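Local coordinates for member of DUF4221 family (Bacteroides vulgatus, PDB 3S9J), which is of unknown function but folds as a six-bladed beta-propeller and belongs to the DUF4221 family, at residues K29-F34 / F130-N135; E159-T164 / I182-I187; G200-Y205 / W268-D273. All coordinates share one frame; numbering follows the deposited sequence.

Contact 1. Residues K29-F34 / F130-N135; sequences KSMFQF and FGSYYN
The carbonyl oxygen of Lys29 is gripped from several directions by the loop 130-135. Ser132 N donates the main bond, with 2.9 Å between Ser132 N and Lys29 O; its N-H points straight at the oxygen, although the donor stands above the carbonyl plane. Tyr133 N adds a weak bond to the same atom, and a water donates to Phe130 O and, weakly, to Lys29 O. Ser132 also accepts through its side chain. With OG between the backbone N and the carbonyl carbon (chi1 48°), it takes the amide of Met31, a selenomethionine, at 2.8 Å from Met31 N to Ser132 OG. Met31 CG also rests 3.4 Å from Ser132 OG.

Beyond this polar centre the Lys29 chain runs extended across the Tyr133 ring. Lys29 CG meets Tyr133 CD1 at 3.7 Å, and Lys29 CE lies over the middle of one face, 4.0 Å from the Tyr133 ring centroid in a CH-pi contact. Lys29 NZ reaches a cation-pi position 4.9 Å from that centroid. Tyr133 OH is hydrogen-bonded to Glu297. Phe32 brings the edge of its ring to Gly131 O, with Phe32 CZ 3.3 Å from Gly131 O. Gly131 passes so near Lys29 O that a beta carbon there would collide with it.

The strand 31-36 is the first of its blade, and loop 130-135 lies close to the middle of the molecule, consistent with a loop reaching in toward the propeller axis. Ser30 OG meanwhile is hydrogen-bonded to Ser84 N in the next blade. Since the central bonds all use a backbone group on at least one side, position is set mainly by main-chain atoms and one serine hydroxyl, while the lysine-tyrosine pair, partly exposed, adds apolar contact and probably some electrostatic attraction.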
loop_
_atom_site.group_PDB
_atom_site.type_symbol
_atom_site.label_atom_id
_atom_site.label_comp_id
_atom_site.label_asym_id
_atom_site.label_seq_id
_atom_site.Cartn_x
_atom_site.Cartn_y
_atom_site.Cartn_z
ATOM N N LYS A 29 2.012 4.791 -8.021
ATOM C CA LYS A 29 1.916 3.594 -7.177
ATOM C C LYS A 29 2.645 3.748 -5.851
ATOM O O LYS A 29 2.666 2.808 -5.061
ATOM C CB LYS A 29 2.446 2.356 -7.908
ATOM C CG LYS A 29 1.586 1.989 -9.129
ATOM C CD LYS A 29 2.025 0.659 -9.732
ATOM C CE LYS A 29 1.146 0.200 -10.870
ATOM N NZ LYS A 29 1.760 -1.051 -11.519
ATOM N N SER A 30 3.205 4.925 -5.594
ATOM C CA SER A 30 3.934 5.172 -4.353
ATOM C C SER A 30 3.722 6.642 -3.944
ATOM O O SER A 30 4.575 7.527 -4.188
ATOM C CB SER A 30 5.394 4.837 -4.541
ATOM O OG SER A 30 6.104 4.896 -3.290
HETATM N N MSE A 31 2.556 6.883 -3.354
HETATM C CA MSE A 31 2.164 8.229 -2.936
HETATM C C MSE A 31 1.795 8.184 -1.465
HETATM O O MSE A 31 1.013 7.353 -1.041
HETATM C CB MSE A 31 0.983 8.818 -3.745
HETATM C CG MSE A 31 -0.083 7.921 -4.100
HETATM SE SE MSE A 31 -1.645 9.143 -4.467
HETATM C CE MSE A 31 -2.473 8.759 -2.707
ATOM N N PHE A 32 2.419 9.063 -0.694
ATOM C CA PHE A 32 2.245 9.089 0.750
ATOM C C PHE A 32 2.112 10.506 1.258
ATOM O O PHE A 32 2.867 11.387 0.869
ATOM C CB PHE A 32 3.464 8.496 1.430
ATOM C CG PHE A 32 3.730 7.037 1.080
ATOM C CD1 PHE A 32 2.869 6.055 1.506
ATOM C CD2 PHE A 32 4.836 6.681 0.307
ATOM C CE1 PHE A 32 3.113 4.716 1.187
ATOM C CE2 PHE A 32 5.115 5.364 0.016
ATOM C CZ PHE A 32 4.229 4.358 0.451
ATOM N N GLN A 33 1.192 10.711 2.184
ATOM C CA GLN A 33 1.060 11.993 2.864
ATOM C C GLN A 33 2.163 12.100 3.926
ATOM O O GLN A 33 2.515 11.114 4.596
ATOM C CB GLN A 33 -0.344 12.116 3.475
ATOM C CG GLN A 33 -0.680 13.449 4.114
ATOM C CD GLN A 33 -0.364 13.522 5.612
ATOM O OE1 GLN A 33 0.338 12.666 6.147
ATOM N NE2 GLN A 33 -0.893 14.557 6.288
ATOM N N PHE A 34 2.668 13.322 4.096
ATOM C CA PHE A 34 3.650 13.628 5.126
ATOM C C PHE A 34 3.547 15.095 5.547
ATOM O O PHE A 34 2.957 15.905 4.846
ATOM C CB PHE A 34 5.066 13.286 4.664
ATOM C CG PHE A 34 5.616 14.197 3.606
ATOM C CD1 PHE A 34 5.308 14.000 2.283
ATOM C CD2 PHE A 34 6.483 15.228 3.933
ATOM C CE1 PHE A 34 5.798 14.828 1.300
ATOM C CE2 PHE A 34 6.997 16.061 2.968
ATOM C CZ PHE A 34 6.670 15.857 1.620
ATOM N N PHE A 130 8.001 -0.973 -1.477
ATOM C CA PHE A 130 7.061 -0.263 -0.623
ATOM C C PHE A 130 6.291 0.680 -1.553
ATOM O O PHE A 130 6.746 0.990 -2.673
ATOM C CB PHE A 130 7.709 0.449 0.589
ATOM C CG PHE A 130 9.047 1.090 0.324
ATOM C CD1 PHE A 130 9.145 2.324 -0.284
ATOM C CD2 PHE A 130 10.221 0.494 0.793
ATOM C CE1 PHE A 130 10.403 2.898 -0.505
ATOM C CE2 PHE A 130 11.463 1.079 0.578
ATOM C CZ PHE A 130 11.543 2.287 -0.055
ATOM N N GLY A 131 5.111 1.085 -1.125
ATOM C CA GLY A 131 4.222 1.851 -1.997
ATOM C C GLY A 131 2.827 1.936 -1.440
ATOM O O GLY A 131 2.578 1.544 -0.299
ATOM N N SER A 132 1.909 2.406 -2.295
ATOM C CA SER A 132 0.565 2.732 -1.867
ATOM C C SER A 132 -0.488 2.003 -2.690
ATOM O O SER A 132 -1.646 2.029 -2.325
ATOM C CB SER A 132 0.338 4.262 -1.975
ATOM O OG SER A 132 0.789 4.720 -3.255
ATOM N N TYR A 133 -0.102 1.359 -3.786
ATOM C CA TYR A 133 -1.111 0.808 -4.729
ATOM C C TYR A 133 -1.941 -0.223 -3.956
ATOM O O TYR A 133 -3.163 -0.250 -4.069
ATOM C CB TYR A 133 -0.399 0.187 -5.919
ATOM C CG TYR A 133 -1.227 0.029 -7.165
ATOM C CD1 TYR A 133 -1.756 1.154 -7.816
ATOM C CD2 TYR A 133 -1.384 -1.216 -7.758
ATOM C CE1 TYR A 133 -2.469 1.036 -9.022
ATOM C CE2 TYR A 133 -2.111 -1.343 -8.967
ATOM C CZ TYR A 133 -2.635 -0.212 -9.581
ATOM O OH TYR A 133 -3.354 -0.328 -10.770
ATOM N N TYR A 134 -1.258 -1.018 -3.120
ATOM C CA TYR A 134 -1.829 -1.466 -1.843
ATOM C C TYR A 134 -0.970 -0.820 -0.760
ATOM O O TYR A 134 0.236 -0.669 -0.918
ATOM C CB TYR A 134 -1.869 -2.990 -1.706
ATOM C CG TYR A 134 -0.504 -3.664 -1.802
ATOM C CD1 TYR A 134 0.045 -3.989 -3.027
ATOM C CD2 TYR A 134 0.191 -4.013 -0.662
ATOM C CE1 TYR A 134 1.315 -4.614 -3.123
ATOM C CE2 TYR A 134 1.425 -4.642 -0.748
ATOM C CZ TYR A 134 1.983 -4.933 -1.950
ATOM O OH TYR A 134 3.223 -5.542 -1.951
ATOM N N ASN A 135 -1.579 -0.458 0.345
ATOM C CA ASN A 135 -0.844 0.264 1.359
ATOM C C ASN A 135 0.276 -0.651 1.924
ATOM O O ASN A 135 0.004 -1.690 2.549
ATOM C CB ASN A 135 -1.750 0.762 2.463
ATOM C CG ASN A 135 -1.069 1.813 3.336
ATOM O OD1 ASN A 135 -0.245 2.577 2.838
ATOM N ND2 ASN A 135 -1.387 1.825 4.631
HETATM O O HOH W 1 5.685 1.291 -5.573
#

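Contact 2. Residues E159-T164 / I182-I187; sequences EDWPRT and IFYPPI. With FMT (formic acid), chain E.
Trp161 brings the edge of its indole to Tyr184: Trp161 CE3 lies 3.8 Å from Tyr184 CB, and Trp161 CZ3 stands over one face of the phenol. The pair is an offset edge-to-face stack, the six-membered ring and the Tyr184 ring having centroids 5.6 Å apart and planes at 67°. Pro162 follows with a CA-H...O contact, 3.5 Å from Pro162 CA to Tyr184 O, while its carbonyl oxygen sits against the Phe183 ring. Residues 161-163 lie in a short 3-10 segment leading into strand 165-171 of a propeller blade, and 182-187 leaves that blade by its outermost strand, 177-183. Arg163 is exposed; its NH2 makes a salt bridge of 3.1 Å to Asp160 OD1, and its NE donates to O1 of a formic acid molecule, probably from the crystallisation liquor, which meets the guanidinium edge. Thr164 presents its backbone oxygen to the amide of Tyr184, 3.0 Å from Tyr184 N to Thr164 O and nearly along the C=O axis. Its chi1 of -61° directs OG1 to Asp160 O, 2.9 Å from Thr164 OG1, and leaves CG2 anti to the backbone N, 3.6 Å from Tyr184 CD1.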
loop_
_atom_site.group_PDB
_atom_site.type_symbol
_atom_site.label_atom_id
_atom_site.label_comp_id
_atom_site.label_asym_id
_atom_site.label_seq_id
_atom_site.Cartn_x
_atom_site.Cartn_y
_atom_site.Cartn_z
ATOM N N GLU A 159 3.392 -26.604 5.990
ATOM C CA GLU A 159 4.367 -26.475 7.058
ATOM C C GLU A 159 5.299 -25.293 6.854
ATOM O O GLU A 159 5.900 -24.821 7.809
ATOM C CB GLU A 159 5.236 -27.734 7.164
ATOM C CG GLU A 159 4.498 -28.960 7.700
ATOM C CD GLU A 159 3.614 -29.647 6.660
ATOM O OE1 GLU A 159 3.815 -29.411 5.440
ATOM O OE2 GLU A 159 2.725 -30.432 7.077
ATOM N N ASP A 160 5.442 -24.845 5.611
ATOM C CA ASP A 160 6.385 -23.787 5.302
ATOM C C ASP A 160 5.909 -22.411 5.745
ATOM O O ASP A 160 6.730 -21.591 6.095
ATOM C CB ASP A 160 6.697 -23.784 3.811
ATOM C CG ASP A 160 7.380 -25.052 3.366
ATOM O OD1 ASP A 160 8.285 -25.492 4.096
ATOM O OD2 ASP A 160 7.029 -25.601 2.297
ATOM N N TRP A 161 4.598 -22.152 5.709
ATOM C CA TRP A 161 4.080 -20.802 5.995
ATOM C C TRP A 161 4.558 -20.255 7.361
ATOM O O TRP A 161 5.114 -19.143 7.415
ATOM C CB TRP A 161 2.543 -20.716 5.814
ATOM C CG TRP A 161 2.166 -20.973 4.365
ATOM C CD1 TRP A 161 1.818 -22.179 3.808
ATOM C CD2 TRP A 161 2.227 -20.036 3.281
ATOM N NE1 TRP A 161 1.617 -22.040 2.459
ATOM C CE2 TRP A 161 1.872 -20.736 2.104
ATOM C CE3 TRP A 161 2.556 -18.674 3.188
ATOM C CZ2 TRP A 161 1.794 -20.111 0.865
ATOM C CZ3 TRP A 161 2.487 -18.052 1.953
ATOM C CH2 TRP A 161 2.118 -18.773 0.803
ATOM N N PRO A 162 4.394 -21.035 8.451
ATOM C CA PRO A 162 4.829 -20.541 9.769
ATOM C C PRO A 162 6.338 -20.474 9.960
ATOM O O PRO A 162 6.800 -20.003 11.003
ATOM C CB PRO A 162 4.226 -21.551 10.763
ATOM C CG PRO A 162 3.305 -22.384 10.022
ATOM C CD PRO A 162 3.631 -22.294 8.562
ATOM N N ARG A 163 7.099 -20.955 8.985
ATOM C CA ARG A 163 8.553 -20.795 8.977
ATOM C C ARG A 163 9.016 -19.708 8.003
ATOM O O ARG A 163 10.217 -19.500 7.845
ATOM C CB ARG A 163 9.222 -22.119 8.598
ATOM C CG ARG A 163 8.937 -23.248 9.560
ATOM C CD ARG A 163 9.931 -24.371 9.332
ATOM N NE ARG A 163 9.651 -25.100 8.093
ATOM C CZ ARG A 163 9.122 -26.326 8.028
ATOM N NH1 ARG A 163 8.803 -26.998 9.133
ATOM N NH2 ARG A 163 8.909 -26.890 6.842
ATOM N N THR A 164 8.076 -19.036 7.329
ATOM C CA THR A 164 8.429 -18.018 6.349
ATOM C C THR A 164 8.201 -16.639 6.963
ATOM O O THR A 164 7.132 -16.353 7.482
ATOM C CB THR A 164 7.547 -18.188 5.054
ATOM O OG1 THR A 164 7.788 -19.487 4.485
ATOM C CG2 THR A 164 7.831 -17.085 4.010
ATOM N N ILE A 182 8.284 -12.509 12.618
ATOM C CA ILE A 182 6.855 -12.407 12.363
ATOM C C ILE A 182 6.649 -13.256 11.133
ATOM O O ILE A 182 7.193 -12.949 10.071
ATOM C CB ILE A 182 6.433 -10.970 12.049
ATOM C CG1 ILE A 182 6.674 -10.052 13.252
ATOM C CG2 ILE A 182 4.919 -10.894 11.631
ATOM C CD1 ILE A 182 6.499 -8.553 12.852
ATOM N N PHE A 183 5.894 -14.334 11.295
ATOM C CA PHE A 183 5.791 -15.386 10.289
ATOM C C PHE A 183 4.397 -15.389 9.635
ATOM O O PHE A 183 3.419 -14.938 10.219
ATOM C CB PHE A 183 6.073 -16.728 10.941
ATOM C CG PHE A 183 7.485 -16.839 11.468
ATOM C CD1 PHE A 183 8.524 -17.173 10.608
ATOM C CD2 PHE A 183 7.778 -16.544 12.790
ATOM C CE1 PHE A 183 9.833 -17.252 11.072
ATOM C CE2 PHE A 183 9.086 -16.629 13.257
ATOM C CZ PHE A 183 10.106 -16.970 12.388
ATOM N N TYR A 184 4.324 -15.929 8.436
ATOM C CA TYR A 184 3.034 -16.058 7.777
ATOM C C TYR A 184 2.140 -16.989 8.605
ATOM O O TYR A 184 2.605 -17.959 9.180
ATOM C CB TYR A 184 3.196 -16.628 6.368
ATOM C CG TYR A 184 3.573 -15.622 5.345
ATOM C CD1 TYR A 184 4.901 -15.242 5.158
ATOM C CD2 TYR A 184 2.604 -15.031 4.542
ATOM C CE1 TYR A 184 5.266 -14.276 4.183
ATOM C CE2 TYR A 184 2.960 -14.080 3.575
ATOM C CZ TYR A 184 4.283 -13.717 3.389
ATOM O OH TYR A 184 4.605 -12.779 2.417
ATOM N N PRO A 185 0.859 -16.655 8.709
ATOM C CA PRO A 185 -0.055 -17.444 9.514
ATOM C C PRO A 185 -0.416 -18.751 8.793
ATOM O O PRO A 185 -0.328 -18.823 7.555
ATOM C CB PRO A 185 -1.276 -16.531 9.657
ATOM C CG PRO A 185 -1.246 -15.651 8.460
ATOM C CD PRO A 185 0.219 -15.455 8.140
ATOM N N PRO A 186 -0.795 -19.785 9.555
ATOM C CA PRO A 186 -1.101 -21.105 8.962
ATOM C C PRO A 186 -2.515 -21.162 8.396
ATOM O O PRO A 186 -3.326 -22.005 8.813
ATOM C CB PRO A 186 -0.941 -22.057 10.153
ATOM C CG PRO A 186 -1.380 -21.229 11.328
ATOM C CD PRO A 186 -0.852 -19.824 11.031
ATOM N N ILE A 187 -2.796 -20.276 7.448
ATOM C CA ILE A 187 -4.138 -20.149 6.859
ATOM C C ILE A 187 -4.160 -20.457 5.365
ATOM O O ILE A 187 -5.148 -20.156 4.700
ATOM C CB ILE A 187 -4.743 -18.735 7.125
ATOM C CG1 ILE A 187 -3.925 -17.634 6.434
ATOM C CG2 ILE A 187 -4.851 -18.479 8.621
ATOM C CD1 ILE A 187 -4.423 -16.185 6.715
HETATM C C FMT E . 11.259 -23.437 4.481
HETATM O O1 FMT E . 10.512 -23.787 5.394
HETATM O O2 FMT E . 11.202 -22.307 3.993
#

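Contact 3. Residues G200-Y205 / W268-D273; sequences GFSYDY and WHIMYD. With FMT (formic acid), chain F; FMT (formic acid), chain H.
Asp204 sets its carboxylate against the root of Tyr272, its OD2 lying 3.8 Å from Tyr272 CB, with the carboxylate and phenol planes 83° apart. The same oxygen accepts a nearly straight bond from the backbone, 2.8 Å between Tyr272 N and Asp204 OD2, the donor standing above the carboxylate plane. A water donates to Asp204 OD2 as well and, at 2.9 Å, to Tyr272 O, so that it bridges the two residues. The second carboxylate oxygen turns back on its own strand: Tyr205 N lies 2.8 Å from Asp204 OD1. An alanine here would probably leave the amides of Tyr272 and Tyr205 without these acceptors and the bridging water with one mate fewer.

Two residues earlier, Ser202 plays a similar part. Its OG is anti to the backbone N (chi1 173°) and accepts from Ile270, with 3.0 Å between Ile270 N and Ser202 OG; the hydroxyl is also hydrogen-bonded to Asn135 O. Between these two polar links Ile270 provides the apolar one, its CG2 lying 3.6 Å from Tyr203 CA.

Strands 201-205 and 268-273 run side by side, 7° from parallel, with axes 5.5 Å apart at closest approach. Each is the first strand of its own four-stranded antiparallel blade, so the contact joins neighbouring blades of the propeller near the centre of the chain. Asn135 links the pair further, giving its ND2 to Ile270 O and its N to His269 ND1 while its backbone also pairs with Tyr203.

No backbone-to-backbone hydrogen bond spans the two strands; the serine hydroxyl and the aspartate carboxylate take that place, meeting alternate amides of 268-273. The blades therefore stay separate sheets while being tied by side-chain acceptors, with Asp204 OD2 taking both an amide and a water.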
loop_
_atom_site.group_PDB
_atom_site.type_symbol
_atom_site.label_atom_id
_atom_site.label_comp_id
_atom_site.label_asym_id
_atom_site.label_seq_id
_atom_site.Cartn_x
_atom_site.Cartn_y
_atom_site.Cartn_z
ATOM N N GLY A 200 -1.120 -12.200 -0.495
ATOM C CA GLY A 200 -0.775 -10.813 -0.299
ATOM C C GLY A 200 -1.350 -10.240 0.973
ATOM O O GLY A 200 -2.395 -10.705 1.490
ATOM N N PHE A 201 -0.699 -9.189 1.454
ATOM C CA PHE A 201 -1.226 -8.415 2.566
ATOM C C PHE A 201 -0.846 -6.961 2.460
ATOM O O PHE A 201 0.161 -6.620 1.842
ATOM C CB PHE A 201 -0.782 -8.958 3.930
ATOM C CG PHE A 201 0.704 -8.860 4.209
ATOM C CD1 PHE A 201 1.570 -9.874 3.826
ATOM C CD2 PHE A 201 1.214 -7.797 4.940
ATOM C CE1 PHE A 201 2.925 -9.819 4.133
ATOM C CE2 PHE A 201 2.575 -7.731 5.251
ATOM C CZ PHE A 201 3.426 -8.724 4.835
ATOM N N SER A 202 -1.664 -6.119 3.074
ATOM C CA SER A 202 -1.377 -4.712 3.276
ATOM C C SER A 202 -1.003 -4.524 4.731
ATOM O O SER A 202 -1.335 -5.347 5.592
ATOM C CB SER A 202 -2.621 -3.883 2.891
ATOM O OG SER A 202 -2.501 -2.489 3.201
ATOM N N TYR A 203 -0.286 -3.455 5.043
ATOM C CA TYR A 203 0.080 -3.212 6.441
ATOM C C TYR A 203 0.224 -1.712 6.638
ATOM O O TYR A 203 0.378 -0.947 5.684
ATOM C CB TYR A 203 1.377 -3.960 6.835
ATOM C CG TYR A 203 2.617 -3.503 6.109
ATOM C CD1 TYR A 203 2.954 -4.038 4.888
ATOM C CD2 TYR A 203 3.438 -2.528 6.648
ATOM C CE1 TYR A 203 4.071 -3.619 4.172
ATOM C CE2 TYR A 203 4.558 -2.093 5.977
ATOM C CZ TYR A 203 4.875 -2.618 4.730
ATOM O OH TYR A 203 5.981 -2.198 4.055
ATOM N N ASP A 204 0.182 -1.305 7.886
ATOM C CA ASP A 204 0.518 0.047 8.247
ATOM C C ASP A 204 1.162 0.032 9.625
ATOM O O ASP A 204 1.067 -0.953 10.358
ATOM C CB ASP A 204 -0.709 0.960 8.216
ATOM C CG ASP A 204 -0.373 2.415 7.844
ATOM O OD1 ASP A 204 0.820 2.822 7.908
ATOM O OD2 ASP A 204 -1.315 3.149 7.455
ATOM N N TYR A 205 1.831 1.130 9.950
ATOM C CA TYR A 205 2.569 1.236 11.198
ATOM C C TYR A 205 2.120 2.484 11.949
ATOM O O TYR A 205 2.137 3.568 11.408
ATOM C CB TYR A 205 4.078 1.262 10.962
ATOM C CG TYR A 205 4.877 1.004 12.240
ATOM C CD1 TYR A 205 5.052 -0.282 12.719
ATOM C CD2 TYR A 205 5.464 2.050 12.962
ATOM C CE1 TYR A 205 5.758 -0.531 13.859
ATOM C CE2 TYR A 205 6.181 1.798 14.115
ATOM C CZ TYR A 205 6.330 0.509 14.552
ATOM O OH TYR A 205 7.061 0.242 15.687
ATOM N N TRP A 268 -8.337 -5.138 0.887
ATOM C CA TRP A 268 -7.232 -4.419 0.241
ATOM C C TRP A 268 -6.488 -3.613 1.317
ATOM O O TRP A 268 -6.000 -4.232 2.259
ATOM C CB TRP A 268 -7.687 -3.617 -0.995
ATOM C CG TRP A 268 -6.570 -3.324 -1.959
ATOM C CD1 TRP A 268 -6.056 -2.103 -2.277
ATOM C CD2 TRP A 268 -5.834 -4.276 -2.713
ATOM N NE1 TRP A 268 -5.049 -2.239 -3.192
ATOM C CE2 TRP A 268 -4.880 -3.565 -3.470
ATOM C CE3 TRP A 268 -5.867 -5.675 -2.813
ATOM C CZ2 TRP A 268 -3.999 -4.191 -4.326
ATOM C CZ3 TRP A 268 -4.969 -6.295 -3.680
ATOM C CH2 TRP A 268 -4.046 -5.548 -4.422
ATOM N N HIS A 269 -6.409 -2.277 1.221
ATOM C CA HIS A 269 -5.625 -1.506 2.177
ATOM C C HIS A 269 -6.058 -1.726 3.624
ATOM O O HIS A 269 -7.261 -1.816 3.928
ATOM C CB HIS A 269 -5.770 0.007 1.984
ATOM C CG HIS A 269 -5.583 0.509 0.591
ATOM N ND1 HIS A 269 -4.390 0.398 -0.099
ATOM C CD2 HIS A 269 -6.402 1.259 -0.178
ATOM C CE1 HIS A 269 -4.505 1.023 -1.255
ATOM N NE2 HIS A 269 -5.722 1.546 -1.333
ATOM N N ILE A 270 -5.079 -1.741 4.519
ATOM C CA ILE A 270 -5.308 -1.348 5.900
ATOM C C ILE A 270 -4.512 -0.053 6.118
ATOM O O ILE A 270 -3.331 0.028 5.803
ATOM C CB ILE A 270 -4.976 -2.483 6.928
ATOM C CG1 ILE A 270 -5.326 -2.066 8.384
ATOM C CG2 ILE A 270 -3.515 -2.928 6.826
ATOM C CD1 ILE A 270 -6.840 -1.870 8.628
HETATM N N MSE A 271 -5.175 0.965 6.660
HETATM C CA MSE A 271 -4.578 2.285 6.796
HETATM C C MSE A 271 -4.836 2.841 8.184
HETATM O O MSE A 271 -5.974 2.860 8.649
HETATM C CB MSE A 271 -5.150 3.248 5.752
HETATM C CG MSE A 271 -4.985 2.796 4.386
HETATM SE SE MSE A 271 -5.663 4.163 3.154
HETATM C CE MSE A 271 -5.007 5.535 3.642
ATOM N N TYR A 272 -3.778 3.326 8.827
ATOM C CA TYR A 272 -3.898 3.998 10.105
ATOM C C TYR A 272 -4.089 5.486 9.888
ATOM O O TYR A 272 -3.422 6.078 9.055
ATOM C CB TYR A 272 -2.633 3.768 10.945
ATOM C CG TYR A 272 -2.659 4.491 12.265
ATOM C CD1 TYR A 272 -3.694 4.301 13.140
ATOM C CD2 TYR A 272 -1.635 5.336 12.638
ATOM C CE1 TYR A 272 -3.738 4.974 14.353
ATOM C CE2 TYR A 272 -1.669 6.017 13.865
ATOM C CZ TYR A 272 -2.713 5.829 14.711
ATOM O OH TYR A 272 -2.790 6.481 15.935
ATOM N N ASP A 273 -5.031 6.075 10.622
ATOM C CA ASP A 273 -5.297 7.505 10.611
ATOM C C ASP A 273 -4.690 8.087 11.899
ATOM O O ASP A 273 -5.264 7.922 12.993
ATOM C CB ASP A 273 -6.822 7.721 10.571
ATOM C CG ASP A 273 -7.237 9.185 10.535
ATOM O OD1 ASP A 273 -6.480 10.061 11.041
ATOM O OD2 ASP A 273 -8.351 9.444 9.989
HETATM C C FMT F . -2.536 -11.410 -3.724
HETATM O O1 FMT F . -2.014 -12.003 -4.665
HETATM O O2 FMT F . -2.997 -11.990 -2.747
HETATM C C FMT H . 9.471 3.083 16.488
HETATM O O1 FMT H . 8.456 2.381 16.495
HETATM O O2 FMT H . 9.687 3.980 15.663
HETATM O O HOH W 2 -2.294 5.615 6.434
#

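Contacts 1 and 3 are buried near the middle of the chain, their centres 10 Å apart, and loop 130-135 of contact 1 touches both strands of contact 3, Tyr133 O meeting Trp268 NE1 in a probable hydrogen bond. In both a serine hydroxyl accepts a main-chain amide, from a loop in contact 1 and between neighbouring blades in contact 3. Contact 2, its centre about 21 Å from the centre of the chain, works within a single blade and is only partly buried. It touches contact 3 where Tyr184 OH, hydrogen-bonded to Gln149 O, packs on Phe201 CE1. The two central contacts turn on side-chain acceptors for amides, the outer one on an aromatic pair and a single backbone bond across it.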